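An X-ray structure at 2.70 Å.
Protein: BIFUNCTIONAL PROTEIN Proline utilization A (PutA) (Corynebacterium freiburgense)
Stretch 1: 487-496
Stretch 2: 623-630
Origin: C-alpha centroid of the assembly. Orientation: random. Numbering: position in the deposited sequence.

Stretch 1 487-496: EDPQPKWRLI
Stretch 2 623-630: VRRCAEVA

An irregular, extended segment, 487-496, packs against one side of the first turns of a helix, 624-630, in a contact made mostly of arginine side chains lying against proline and tryptophan, with one weak hydrogen bond across it. The first segment has extended backbone angles throughout, from Pro489 (phi/psi -68/141) to Trp493 (-146/156), except that psi falls to 76 at Asp488 and 65 at Gln490. The helix follows Val623, its N-cap residue, with angles near -65/-40 and backbone bonds such as Val629 N to Arg625 O, 2.9 Å. The backbones come closest where the CA atoms of Pro491 and Arg625 stand 6.0 Å apart, and together the stretches bury 530 Å².

At the centre, Pro491 points toward the helix. Its compact ring, C-gamma endo, fits closely: CD lies 3.6 Å from Arg625 CD, and CG lies 3.9 Å from Glu628 CB and 3.8 Å from Val629 CG2. Val629, chi1 t, gives this site a buried apolar floor, which Pro489 CB also approaches, 4.3 Å from Val629 CG2.

Arg625 (chi1 to chi3 m, t, m) is long enough to run past Pro491 to the polar atoms before it. Its NE donates to Pro489 O at 3.3 Å, but the angle of 121° makes the bond weak. Gln490 (chi1 and chi2 both m) has a CA-to-CB bond pointing away, yet its end folds back, placing OE1 over one face of the guanidinium, 3.1 Å from Arg625 NH1. The N-H bonds lie in the guanidinium plane, so this short approach is not a hydrogen bond. Gln490 NE2 instead bonds weakly to Asp488 OD1 (3.2 Å) within its own segment. That carboxylate oxygen lies 4.2 Å from Arg625 NH2, well out of the guanidinium plane, so the opposite charges are near each other without forming a salt bridge.

Trp493, chi1 p and chi2 -95°, offers a broad indole surface to Arg624 (m, t, t). Arg624 CD sits 3.4 Å from the centroid of the six-membered ring, almost exactly on its normal, a CH-pi contact. Farther out, CZ is 4.5 Å from that centroid and 35° off the normal, an off-centre cation-pi interaction; Arg624 thus uses both its aliphatic chain and its charge. Leu495 (chi1 t, chi2 p) covers one guanidinium face, with CD1 3.5 Å from Arg624 NH2. Arg625 CG meets the indole edge, 4.1 Å from Trp493 CD1, while Glu628 (m, m) brings OE2 within 3.7 Å of Trp493 CB; that oxygen is hydrogen-bonded elsewhere in the structure.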

# COMPACT_ATOMS: atom_id res chain seq x y z
N GLU A 487 -20.97 -4.81 -11.71
CA GLU A 487 -22.38 -5.06 -11.49
C GLU A 487 -22.76 -4.86 -10.02
O GLU A 487 -21.92 -4.62 -9.16
CB GLU A 487 -22.73 -6.47 -11.97
CG GLU A 487 -22.41 -6.67 -13.45
CD GLU A 487 -22.93 -7.98 -13.96
OE1 GLU A 487 -22.42 -9.03 -13.52
OE2 GLU A 487 -23.86 -7.96 -14.80
N ASP A 488 -24.07 -4.97 -9.73
CA ASP A 488 -24.63 -4.78 -8.39
C ASP A 488 -25.39 -6.06 -8.01
O ASP A 488 -26.63 -6.08 -8.00
CB ASP A 488 -25.53 -3.54 -8.35
CG ASP A 488 -26.18 -3.31 -6.98
OD1 ASP A 488 -25.83 -4.01 -6.01
OD2 ASP A 488 -27.02 -2.38 -6.86
N PRO A 489 -24.66 -7.12 -7.65
CA PRO A 489 -25.32 -8.42 -7.48
C PRO A 489 -26.26 -8.41 -6.29
O PRO A 489 -25.97 -7.83 -5.25
CB PRO A 489 -24.16 -9.40 -7.32
CG PRO A 489 -22.94 -8.59 -7.11
CD PRO A 489 -23.19 -7.21 -7.56
N GLN A 490 -27.40 -9.07 -6.47
CA GLN A 490 -28.46 -9.12 -5.47
C GLN A 490 -28.85 -10.56 -5.19
O GLN A 490 -29.98 -10.98 -5.47
CB GLN A 490 -29.68 -8.32 -5.95
CG GLN A 490 -29.40 -6.85 -6.19
CD GLN A 490 -29.36 -6.06 -4.90
OE1 GLN A 490 -29.88 -6.50 -3.87
NE2 GLN A 490 -28.73 -4.89 -4.94
N PRO A 491 -27.93 -11.35 -4.63
CA PRO A 491 -28.25 -12.75 -4.31
C PRO A 491 -29.28 -12.83 -3.20
O PRO A 491 -29.28 -12.03 -2.26
CB PRO A 491 -26.91 -13.34 -3.86
CG PRO A 491 -26.05 -12.19 -3.51
CD PRO A 491 -26.56 -10.98 -4.23
N LYS A 492 -30.12 -13.86 -3.28
CA LYS A 492 -31.05 -14.08 -2.19
C LYS A 492 -30.33 -14.67 -0.97
O LYS A 492 -29.32 -15.37 -1.09
CB LYS A 492 -32.18 -15.00 -2.67
N TRP A 493 -30.85 -14.35 0.22
CA TRP A 493 -30.39 -14.92 1.48
C TRP A 493 -31.57 -15.06 2.43
O TRP A 493 -32.55 -14.33 2.32
CB TRP A 493 -29.30 -14.09 2.15
CG TRP A 493 -29.67 -12.66 2.42
CD1 TRP A 493 -29.39 -11.59 1.63
CD2 TRP A 493 -30.37 -12.14 3.57
NE1 TRP A 493 -29.87 -10.43 2.20
CE2 TRP A 493 -30.48 -10.74 3.39
CE3 TRP A 493 -30.92 -12.72 4.72
CZ2 TRP A 493 -31.10 -9.92 4.32
CZ3 TRP A 493 -31.54 -11.90 5.64
CH2 TRP A 493 -31.62 -10.51 5.43
N ARG A 494 -31.45 -16.00 3.38
CA ARG A 494 -32.50 -16.30 4.34
C ARG A 494 -32.06 -16.00 5.77
O ARG A 494 -30.89 -16.20 6.12
CB ARG A 494 -32.89 -17.77 4.27
CG ARG A 494 -34.16 -18.12 5.02
CD ARG A 494 -34.39 -19.60 4.90
NE ARG A 494 -33.22 -20.30 5.40
CZ ARG A 494 -33.20 -20.96 6.55
NH1 ARG A 494 -34.30 -21.03 7.29
NH2 ARG A 494 -32.08 -21.56 6.94
N LEU A 495 -33.00 -15.56 6.60
CA LEU A 495 -32.71 -15.28 8.00
C LEU A 495 -33.07 -16.47 8.89
O LEU A 495 -34.19 -16.99 8.84
CB LEU A 495 -33.47 -14.04 8.47
CG LEU A 495 -33.18 -13.59 9.91
CD1 LEU A 495 -31.89 -12.82 9.97
CD2 LEU A 495 -34.30 -12.75 10.44
N ILE A 496 -32.14 -16.87 9.74
CA ILE A 496 -32.38 -17.96 10.68
C ILE A 496 -32.86 -17.36 11.99
O ILE A 496 -32.18 -16.51 12.57
CB ILE A 496 -31.11 -18.79 10.90
CG1 ILE A 496 -30.76 -19.50 9.60
CG2 ILE A 496 -31.34 -19.78 12.01
CD1 ILE A 496 -29.48 -20.27 9.67
N VAL A 623 -23.77 -6.88 5.55
CA VAL A 623 -23.06 -7.31 4.34
C VAL A 623 -23.40 -8.75 3.99
O VAL A 623 -22.53 -9.51 3.56
CB VAL A 623 -21.54 -7.10 4.47
CG1 VAL A 623 -21.20 -5.63 4.34
CG2 VAL A 623 -21.05 -7.60 5.78
N ARG A 624 -24.67 -9.10 4.08
CA ARG A 624 -25.07 -10.49 3.87
C ARG A 624 -24.92 -10.89 2.41
O ARG A 624 -24.71 -12.07 2.13
CB ARG A 624 -26.50 -10.70 4.34
CG ARG A 624 -26.67 -10.66 5.82
CD ARG A 624 -28.08 -10.96 6.20
NE ARG A 624 -28.22 -11.13 7.65
CZ ARG A 624 -29.06 -10.44 8.43
NH1 ARG A 624 -29.88 -9.52 7.90
NH2 ARG A 624 -29.10 -10.69 9.73
N ARG A 625 -25.08 -9.96 1.48
CA ARG A 625 -24.88 -10.36 0.09
C ARG A 625 -23.41 -10.60 -0.22
O ARG A 625 -23.10 -11.43 -1.08
CB ARG A 625 -25.50 -9.35 -0.89
CG ARG A 625 -27.02 -9.38 -0.91
CD ARG A 625 -27.67 -8.45 -1.93
NE ARG A 625 -27.01 -7.16 -2.15
CZ ARG A 625 -27.49 -5.99 -1.75
NH1 ARG A 625 -28.66 -5.94 -1.11
NH2 ARG A 625 -26.82 -4.87 -2.01
N CYS A 626 -22.50 -9.90 0.47
CA CYS A 626 -21.07 -10.15 0.32
C CYS A 626 -20.71 -11.60 0.66
O CYS A 626 -20.04 -12.29 -0.12
CB CYS A 626 -20.27 -9.17 1.17
SG CYS A 626 -20.25 -7.46 0.53
N ALA A 627 -21.18 -12.08 1.81
CA ALA A 627 -20.96 -13.48 2.16
C ALA A 627 -21.55 -14.41 1.12
O ALA A 627 -20.94 -15.43 0.78
CB ALA A 627 -21.58 -13.78 3.52
N GLU A 628 -22.74 -14.08 0.59
CA GLU A 628 -23.35 -14.98 -0.38
C GLU A 628 -22.53 -15.06 -1.66
O GLU A 628 -22.29 -16.16 -2.18
CB GLU A 628 -24.77 -14.54 -0.67
CG GLU A 628 -25.77 -14.78 0.44
CD GLU A 628 -26.10 -16.25 0.61
OE1 GLU A 628 -25.80 -17.02 -0.33
OE2 GLU A 628 -26.67 -16.62 1.67
N VAL A 629 -22.07 -13.92 -2.18
CA VAL A 629 -21.27 -13.93 -3.40
C VAL A 629 -19.98 -14.69 -3.17
O VAL A 629 -19.56 -15.50 -4.01
CB VAL A 629 -21.04 -12.49 -3.92
CG1 VAL A 629 -20.12 -12.48 -5.14
CG2 VAL A 629 -22.35 -11.83 -4.25
N ALA A 630 -19.31 -14.44 -2.04
CA ALA A 630 -18.10 -15.19 -1.70
C ALA A 630 -18.38 -16.69 -1.58
O ALA A 630 -17.58 -17.51 -2.04
CB ALA A 630 -17.50 -14.68 -0.39